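Local coordinates for protein alpha-galacturonidase (Bacillus subtilis, PDB 3FEF) that hydrolyses alpha-D-galacturonides such as alpha-1,4-di-galacturonate, releasing alpha-D-galacturonate, with NAD(+) and manganese as cofactors, at residues A[166-171]-A[329-334]; A[325-330]-A[341-346]. All blocks are in the same frame, centred on the assembly; numbering follows the deposited sequence.

Contacts 1 and 2 share Val329 and Asn330 of helix 328-335, and their centres lie about 3 Å apart. Strand 341-348 joins them: Gly167 O and Asn346 N, 2.8 Å apart, make a probable backbone hydrogen bond, while Ile331 CG1 packs on Leu341 CD2 at 3.8 Å. A third link runs through the active site, where ND1 of His170, the proton donor by similarity, lies 3.1 Å from Glu326 OE2, at most a weak polar contact. Contact 1 carries the metal ligand Cys169 itself, whereas in contact 2 the side chain of Glu327 stays about 13 Å from the magnesium ion and about 8 Å from the side chain of His170.

Contact 1 (A[166-171]-A[329-334]); sequences IGCCHE and VNIIAA. With MG (magnesium ion), chain G.
No flat group takes part where Ile166 and Cys168 meet Ile331; the ring of this region, the imidazole of His170, lies further along, beside the metal. One of its faces carries water 1, whose oxygen sits 3.7 Å above the plane over the ring centre, and the ring also meets that of Trp18 with planes at about 30°. Water 1 additionally accepts a hydrogen bond from His170 N and is a magnesium ligand, so it ties backbone and metal together over the imidazole. The carboxylate of Glu171 is held from two sources: OE2 accepts from metal-bound water 2 at 2.8 Å, and OE1 accepts from Gly269 N, which makes the residue a second-shell support of the ion.

The contact proper is apolar and small, burying 93 Å² in all. Ile166 and Ile331 approach tip to tip, CD1 of Ile166 lying 4.1 Å from CG2 of Ile331. The other branch of Ile331 is fully extended (chi2 180°), which carries CD1 out to Cys168 SG at 3.6 Å. All three residues are buried, and Ile143 of strand 141-144 touches both Ile166 and Cys168.

One residue on, Cys169 SG binds the magnesium ion at 2.6 Å, with His206 as the other protein ligand and three waters alongside. The same sulfur accepts the Glu171 N-H at 3.4 Å, nearly straight at 168°. The arrangement is that of a family 4 glycosidase: the end strand of the parallel Rossmann-type sheet packs on helix 328-335 and then runs directly into the metal site.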
ATOM      1  N   ILE A 166      -6.907 -14.257 -18.434  1.00 22.29           N
ATOM      2  CA  ILE A 166      -7.508 -14.854 -17.250  1.00 23.55           C
ATOM      3  C   ILE A 166      -7.262 -16.353 -17.247  1.00 23.85           C
ATOM      4  O   ILE A 166      -7.019 -16.954 -18.290  1.00 25.70           O
ATOM      5  CB  ILE A 166      -8.991 -14.609 -17.207  1.00 21.78           C
ATOM      6  CG1 ILE A 166      -9.688 -15.409 -18.316  1.00 23.13           C
ATOM      7  CG2 ILE A 166      -9.278 -13.108 -17.402  1.00 24.31           C
ATOM      8  CD1 ILE A 166     -11.171 -15.067 -18.446  1.00 23.03           C
ATOM      9  N   GLY A 167      -7.315 -16.944 -16.063  1.00 21.78           N
ATOM     10  CA  GLY A 167      -7.327 -18.380 -15.920  1.00 21.61           C
ATOM     11  C   GLY A 167      -8.723 -18.829 -15.512  1.00 27.05           C
ATOM     12  O   GLY A 167      -9.376 -18.172 -14.668  1.00 23.32           O
ATOM     13  N   CYS A 168      -9.173 -19.946 -16.104  1.00 24.99           N
ATOM     14  CA  CYS A 168     -10.492 -20.525 -15.821  1.00 27.29           C
ATOM     15  C   CYS A 168     -10.434 -21.938 -15.273  1.00 27.35           C
ATOM     16  O   CYS A 168      -9.662 -22.772 -15.731  1.00 27.15           O
ATOM     17  CB  CYS A 168     -11.367 -20.549 -17.079  1.00 25.33           C
ATOM     18  SG  CYS A 168     -12.008 -18.942 -17.450  1.00 33.40           S
ATOM     19  N   CYS A 169     -11.322 -22.209 -14.333  1.00 28.21           N
ATOM     20  CA  CYS A 169     -11.372 -23.477 -13.636  1.00 26.71           C
ATOM     21  C   CYS A 169     -12.833 -23.764 -13.329  1.00 27.48           C
ATOM     22  O   CYS A 169     -13.627 -22.836 -13.164  1.00 25.47           O
ATOM     23  CB  CYS A 169     -10.582 -23.389 -12.335  1.00 26.94           C
ATOM     24  SG  CYS A 169     -10.653 -24.901 -11.358  1.00 26.18           S
ATOM     25  N   HIS A 170     -13.194 -25.043 -13.254  1.00 28.17           N
ATOM     26  CA  HIS A 170     -14.587 -25.414 -13.051  1.00 28.94           C
ATOM     27  C   HIS A 170     -14.844 -25.956 -11.642  1.00 28.96           C
ATOM     28  O   HIS A 170     -15.947 -26.379 -11.352  1.00 30.80           O
ATOM     29  CB  HIS A 170     -15.046 -26.432 -14.092  1.00 30.09           C
ATOM     30  CG  HIS A 170     -14.297 -27.728 -14.030  1.00 35.08           C
ATOM     31  ND1 HIS A 170     -13.725 -28.315 -15.139  1.00 34.07           N
ATOM     32  CD2 HIS A 170     -13.991 -28.529 -12.981  1.00 34.50           C
ATOM     33  CE1 HIS A 170     -13.118 -29.432 -14.780  1.00 35.44           C
ATOM     34  NE2 HIS A 170     -13.268 -29.587 -13.476  1.00 37.60           N
ATOM     35  N   GLU A 171     -13.848 -25.920 -10.762  1.00 26.38           N
ATOM     36  CA  GLU A 171     -14.043 -26.483  -9.432  1.00 27.43           C
ATOM     37  C   GLU A 171     -15.182 -25.804  -8.668  1.00 27.34           C
ATOM     38  O   GLU A 171     -15.984 -26.469  -8.019  1.00 27.53           O
ATOM     39  CB  GLU A 171     -12.748 -26.430  -8.618  1.00 29.19           C
ATOM     40  CG  GLU A 171     -11.779 -27.553  -8.966  1.00 35.44           C
ATOM     41  CD  GLU A 171     -12.468 -28.913  -9.030  1.00 34.80           C
ATOM     42  OE1 GLU A 171     -12.856 -29.449  -7.969  1.00 36.98           O
ATOM     43  OE2 GLU A 171     -12.631 -29.437 -10.145  1.00 35.69           O
ATOM     44  N   VAL A 329     -17.125 -20.303 -23.450  1.00 27.32           N
ATOM     45  CA  VAL A 329     -17.846 -19.653 -24.542  1.00 26.46           C
ATOM     46  C   VAL A 329     -18.747 -18.496 -24.108  1.00 24.91           C
ATOM     47  O   VAL A 329     -18.877 -17.496 -24.821  1.00 24.44           O
ATOM     48  CB  VAL A 329     -18.641 -20.685 -25.317  1.00 28.21           C
ATOM     49  CG1 VAL A 329     -19.568 -20.004 -26.330  1.00 27.40           C
ATOM     50  CG2 VAL A 329     -17.666 -21.650 -26.001  1.00 28.76           C
ATOM     51  N   ASN A 330     -19.395 -18.645 -22.957  1.00 23.11           N
ATOM     52  CA  ASN A 330     -20.137 -17.555 -22.361  1.00 22.99           C
ATOM     53  C   ASN A 330     -19.215 -16.364 -22.091  1.00 21.81           C
ATOM     54  O   ASN A 330     -19.590 -15.214 -22.310  1.00 20.93           O
ATOM     55  CB  ASN A 330     -20.780 -18.003 -21.051  1.00 29.47           C
ATOM     56  CG  ASN A 330     -21.971 -18.926 -21.272  1.00 37.41           C
ATOM     57  OD1 ASN A 330     -22.520 -18.997 -22.372  1.00 38.81           O
ATOM     58  ND2 ASN A 330     -22.381 -19.633 -20.221  1.00 38.37           N
ATOM     59  N   ILE A 331     -18.001 -16.656 -21.631  1.00 22.13           N
ATOM     60  CA  ILE A 331     -17.043 -15.628 -21.304  1.00 23.46           C
ATOM     61  C   ILE A 331     -16.575 -14.956 -22.576  1.00 23.94           C
ATOM     62  O   ILE A 331     -16.429 -13.736 -22.622  1.00 24.33           O
ATOM     63  CB  ILE A 331     -15.819 -16.188 -20.537  1.00 24.51           C
ATOM     64  CG1 ILE A 331     -16.216 -16.633 -19.123  1.00 24.52           C
ATOM     65  CG2 ILE A 331     -14.716 -15.133 -20.449  1.00 22.30           C
ATOM     66  CD1 ILE A 331     -15.037 -17.202 -18.328  1.00 23.65           C
ATOM     67  N   ILE A 332     -16.354 -15.745 -23.619  1.00 23.08           N
ATOM     68  CA  ILE A 332     -15.957 -15.166 -24.901  1.00 23.24           C
ATOM     69  C   ILE A 332     -17.071 -14.246 -25.430  1.00 24.21           C
ATOM     70  O   ILE A 332     -16.822 -13.108 -25.847  1.00 25.96           O
ATOM     71  CB  ILE A 332     -15.646 -16.267 -25.933  1.00 24.51           C
ATOM     72  CG1 ILE A 332     -14.391 -17.033 -25.519  1.00 24.46           C
ATOM     73  CG2 ILE A 332     -15.519 -15.677 -27.344  1.00 22.79           C
ATOM     74  CD1 ILE A 332     -14.180 -18.365 -26.298  1.00 23.91           C
ATOM     75  N   ALA A 333     -18.309 -14.728 -25.409  1.00 25.70           N
ATOM     76  CA  ALA A 333     -19.433 -13.879 -25.833  1.00 27.99           C
ATOM     77  C   ALA A 333     -19.470 -12.557 -25.043  1.00 26.38           C
ATOM     78  O   ALA A 333     -19.709 -11.493 -25.605  1.00 23.56           O
ATOM     79  CB  ALA A 333     -20.760 -14.616 -25.698  1.00 24.73           C
ATOM     80  N   ALA A 334     -19.237 -12.630 -23.735  1.00 27.06           N
ATOM     81  CA  ALA A 334     -19.296 -11.420 -22.915  1.00 25.26           C
ATOM     82  C   ALA A 334     -18.150 -10.493 -23.330  1.00 24.96           C
ATOM     83  O   ALA A 334     -18.301  -9.276 -23.393  1.00 25.54           O
ATOM     84  CB  ALA A 334     -19.196 -11.769 -21.443  1.00 23.51           C
TER
HETATM   85 MG    MG G   1      -9.191 -26.938 -11.935  1.00 39.02          MG
HETATM   86  O   HOH W   1     -10.509 -26.842 -13.905  1.00 42.89           O
HETATM   87  O   HOH W   2     -10.517 -28.864 -11.852  1.00 59.66           O
HETATM   88  O   HOH W   3      -7.509 -25.474 -12.645  1.00 32.69           O

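Contact 2 (A[325-330]-A[341-346])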
ATOM      1  N   GLY A 325     -21.290 -27.293 -19.568  1.00 40.09           N
ATOM      2  CA  GLY A 325     -21.241 -26.872 -18.175  1.00 39.17           C
ATOM      3  C   GLY A 325     -20.118 -25.875 -17.931  1.00 39.00           C
ATOM      4  O   GLY A 325     -20.025 -25.295 -16.856  1.00 38.84           O
ATOM      5  N   GLU A 326     -19.267 -25.661 -18.930  1.00 39.19           N
ATOM      6  CA  GLU A 326     -18.158 -24.697 -18.801  1.00 38.16           C
ATOM      7  C   GLU A 326     -18.632 -23.290 -19.143  1.00 33.90           C
ATOM      8  O   GLU A 326     -19.671 -23.137 -19.756  1.00 33.26           O
ATOM      9  CB  GLU A 326     -16.989 -25.099 -19.703  1.00 37.25           C
ATOM     10  CG  GLU A 326     -16.411 -26.469 -19.368  1.00 42.28           C
ATOM     11  CD  GLU A 326     -15.986 -26.596 -17.900  1.00 43.73           C
ATOM     12  OE1 GLU A 326     -15.857 -25.559 -17.210  1.00 41.73           O
ATOM     13  OE2 GLU A 326     -15.781 -27.742 -17.437  1.00 46.43           O
ATOM     14  N   GLU A 327     -17.870 -22.269 -18.760  1.00 34.19           N
ATOM     15  CA  GLU A 327     -18.233 -20.874 -19.067  1.00 33.66           C
ATOM     16  C   GLU A 327     -17.364 -20.241 -20.169  1.00 32.17           C
ATOM     17  O   GLU A 327     -17.583 -19.088 -20.574  1.00 32.17           O
ATOM     18  CB  GLU A 327     -18.204 -20.006 -17.800  1.00 36.06           C
ATOM     19  CG  GLU A 327     -19.182 -20.438 -16.705  1.00 41.62           C
ATOM     20  CD  GLU A 327     -20.607 -19.891 -16.890  1.00 43.79           C
ATOM     21  OE1 GLU A 327     -20.947 -19.405 -17.989  1.00 42.96           O
ATOM     22  OE2 GLU A 327     -21.396 -19.948 -15.918  1.00 46.25           O
ATOM     23  N   GLY A 328     -16.392 -20.995 -20.664  1.00 27.22           N
ATOM     24  CA  GLY A 328     -15.490 -20.482 -21.693  1.00 26.68           C
ATOM     25  C   GLY A 328     -16.185 -19.668 -22.764  1.00 27.14           C
ATOM     26  O   GLY A 328     -15.885 -18.480 -22.973  1.00 27.92           O
ATOM     27  N   VAL A 329     -17.125 -20.303 -23.450  1.00 27.32           N
ATOM     28  CA  VAL A 329     -17.846 -19.653 -24.542  1.00 26.46           C
ATOM     29  C   VAL A 329     -18.747 -18.496 -24.108  1.00 24.91           C
ATOM     30  O   VAL A 329     -18.877 -17.496 -24.821  1.00 24.44           O
ATOM     31  CB  VAL A 329     -18.641 -20.685 -25.317  1.00 28.21           C
ATOM     32  CG1 VAL A 329     -19.568 -20.004 -26.330  1.00 27.40           C
ATOM     33  CG2 VAL A 329     -17.666 -21.650 -26.001  1.00 28.76           C
ATOM     34  N   ASN A 330     -19.395 -18.645 -22.957  1.00 23.11           N
ATOM     35  CA  ASN A 330     -20.137 -17.555 -22.361  1.00 22.99           C
ATOM     36  C   ASN A 330     -19.215 -16.364 -22.091  1.00 21.81           C
ATOM     37  O   ASN A 330     -19.590 -15.214 -22.310  1.00 20.93           O
ATOM     38  CB  ASN A 330     -20.780 -18.003 -21.051  1.00 29.47           C
ATOM     39  CG  ASN A 330     -21.971 -18.926 -21.272  1.00 37.41           C
ATOM     40  OD1 ASN A 330     -22.520 -18.997 -22.372  1.00 38.81           O
ATOM     41  ND2 ASN A 330     -22.381 -19.633 -20.221  1.00 38.37           N
ATOM     42  N   LEU A 341     -21.513 -10.646 -17.799  1.00 29.05           N
ATOM     43  CA  LEU A 341     -21.463 -11.859 -17.028  1.00 29.84           C
ATOM     44  C   LEU A 341     -20.677 -11.604 -15.768  1.00 28.22           C
ATOM     45  O   LEU A 341     -19.737 -10.832 -15.790  1.00 26.33           O
ATOM     46  CB  LEU A 341     -20.777 -12.947 -17.868  1.00 30.41           C
ATOM     47  CG  LEU A 341     -20.462 -14.297 -17.245  1.00 31.58           C
ATOM     48  CD1 LEU A 341     -21.740 -15.033 -16.878  1.00 33.58           C
ATOM     49  CD2 LEU A 341     -19.628 -15.128 -18.213  1.00 32.78           C
ATOM     50  N   VAL A 342     -21.092 -12.228 -14.670  1.00 26.65           N
ATOM     51  CA  VAL A 342     -20.307 -12.268 -13.433  1.00 25.31           C
ATOM     52  C   VAL A 342     -19.976 -13.731 -13.159  1.00 23.67           C
ATOM     53  O   VAL A 342     -20.874 -14.536 -12.970  1.00 23.75           O
ATOM     54  CB  VAL A 342     -21.068 -11.639 -12.229  1.00 25.59           C
ATOM     55  CG1 VAL A 342     -20.374 -11.952 -10.915  1.00 22.46           C
ATOM     56  CG2 VAL A 342     -21.176 -10.108 -12.401  1.00 24.55           C
ATOM     57  N   THR A 343     -18.692 -14.091 -13.210  1.00 21.84           N
ATOM     58  CA  THR A 343     -18.275 -15.483 -12.957  1.00 22.62           C
ATOM     59  C   THR A 343     -16.876 -15.487 -12.341  1.00 21.13           C
ATOM     60  O   THR A 343     -16.223 -14.445 -12.282  1.00 20.46           O
ATOM     61  CB  THR A 343     -18.367 -16.376 -14.237  1.00 23.17           C
ATOM     62  OG1 THR A 343     -18.203 -17.757 -13.892  1.00 23.87           O
ATOM     63  CG2 THR A 343     -17.312 -15.996 -15.243  1.00 20.86           C
ATOM     64  N   ASN A 344     -16.431 -16.626 -11.823  1.00 21.32           N
ATOM     65  CA  ASN A 344     -15.171 -16.627 -11.080  1.00 23.25           C
ATOM     66  C   ASN A 344     -14.024 -16.868 -12.039  1.00 26.05           C
ATOM     67  O   ASN A 344     -14.121 -17.735 -12.921  1.00 21.97           O
ATOM     68  CB  ASN A 344     -15.156 -17.689  -9.971  1.00 24.46           C
ATOM     69  CG  ASN A 344     -15.490 -19.080 -10.491  1.00 28.99           C
ATOM     70  OD1 ASN A 344     -16.607 -19.331 -10.966  1.00 27.54           O
ATOM     71  ND2 ASN A 344     -14.525 -19.994 -10.402  1.00 29.97           N
ATOM     72  N   VAL A 345     -12.945 -16.108 -11.861  1.00 20.71           N
ATOM     73  CA  VAL A 345     -11.777 -16.252 -12.694  1.00 21.56           C
ATOM     74  C   VAL A 345     -10.487 -15.960 -11.930  1.00 23.01           C
ATOM     75  O   VAL A 345     -10.490 -15.363 -10.855  1.00 22.22           O
ATOM     76  CB  VAL A 345     -11.829 -15.287 -13.895  1.00 24.43           C
ATOM     77  CG1 VAL A 345     -13.130 -15.454 -14.675  1.00 27.37           C
ATOM     78  CG2 VAL A 345     -11.687 -13.869 -13.422  1.00 22.58           C
ATOM     79  N   ASN A 346      -9.378 -16.353 -12.539  1.00 20.60           N
ATOM     80  CA  ASN A 346      -8.072 -16.125 -11.991  1.00 21.19           C
ATOM     81  C   ASN A 346      -7.409 -14.919 -12.663  1.00 23.21           C
ATOM     82  O   ASN A 346      -7.286 -14.873 -13.877  1.00 23.29           O
ATOM     83  CB  ASN A 346      -7.226 -17.394 -12.155  1.00 19.73           C
ATOM     84  CG  ASN A 346      -7.629 -18.480 -11.182  1.00 22.29           C
ATOM     85  OD1 ASN A 346      -6.947 -18.693 -10.184  1.00 25.34           O
ATOM     86  ND2 ASN A 346      -8.755 -19.160 -11.447  1.00 21.56           N
TER
HETATM   87  O   HOH W   4     -20.408 -18.880 -13.353  1.00 42.76           O
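Between Glu327 and Thr343 the polar link is indirect. Water 4 donates to Glu327 OE2 at 2.9 Å and also bonds Thr343 OG1, at a distance short enough for its length to be doubtful. The two side chains run alongside one another in antiparallel sense, bringing Glu327 CG to 4.0 Å from Thr343 OG1.

Direct hydrogen bonding stays within segment 325-330, from the helix's first turn back to the preceding loop residue. Asn330 ND2 donates to Glu327 OE1 at 2.7 Å and 173°; the acceptor lies almost in the amide plane, and the donor arrives on the syn side of the carboxylate, 30° out of its plane. The bend of the Glu327 chain (chi2 -84°) folds the carboxylate back to this amide. As for charge, Glu327 OE2 is in a salt bridge with Arg194, so both carboxylate oxygens of this buried residue have partners. With the carboxylate gone, as in an alanine here, Arg194 would probably lose this countercharge, the Asn330 amide would be freer to turn and water 4 would lose this acceptor.

Van der Waals packing completes the contact. Leu341 CD2 touches Asn330 at the carbonyl carbon C (4.1 Å) and at CB (4.2 Å), and lies 4.5 Å from Glu327 OE1.

The contact joins loop residue Glu327 and the first turn of helix 328-335 to strand 341-348, which pairs with strand 361-369 (Thr343 with Ala366) in a three-stranded antiparallel sheet and bonds Gly167 through Asn346. Phe173 of helix 171-187 packs on Glu327 and Asn344, and Phe367 of a neighbouring subunit on Val342.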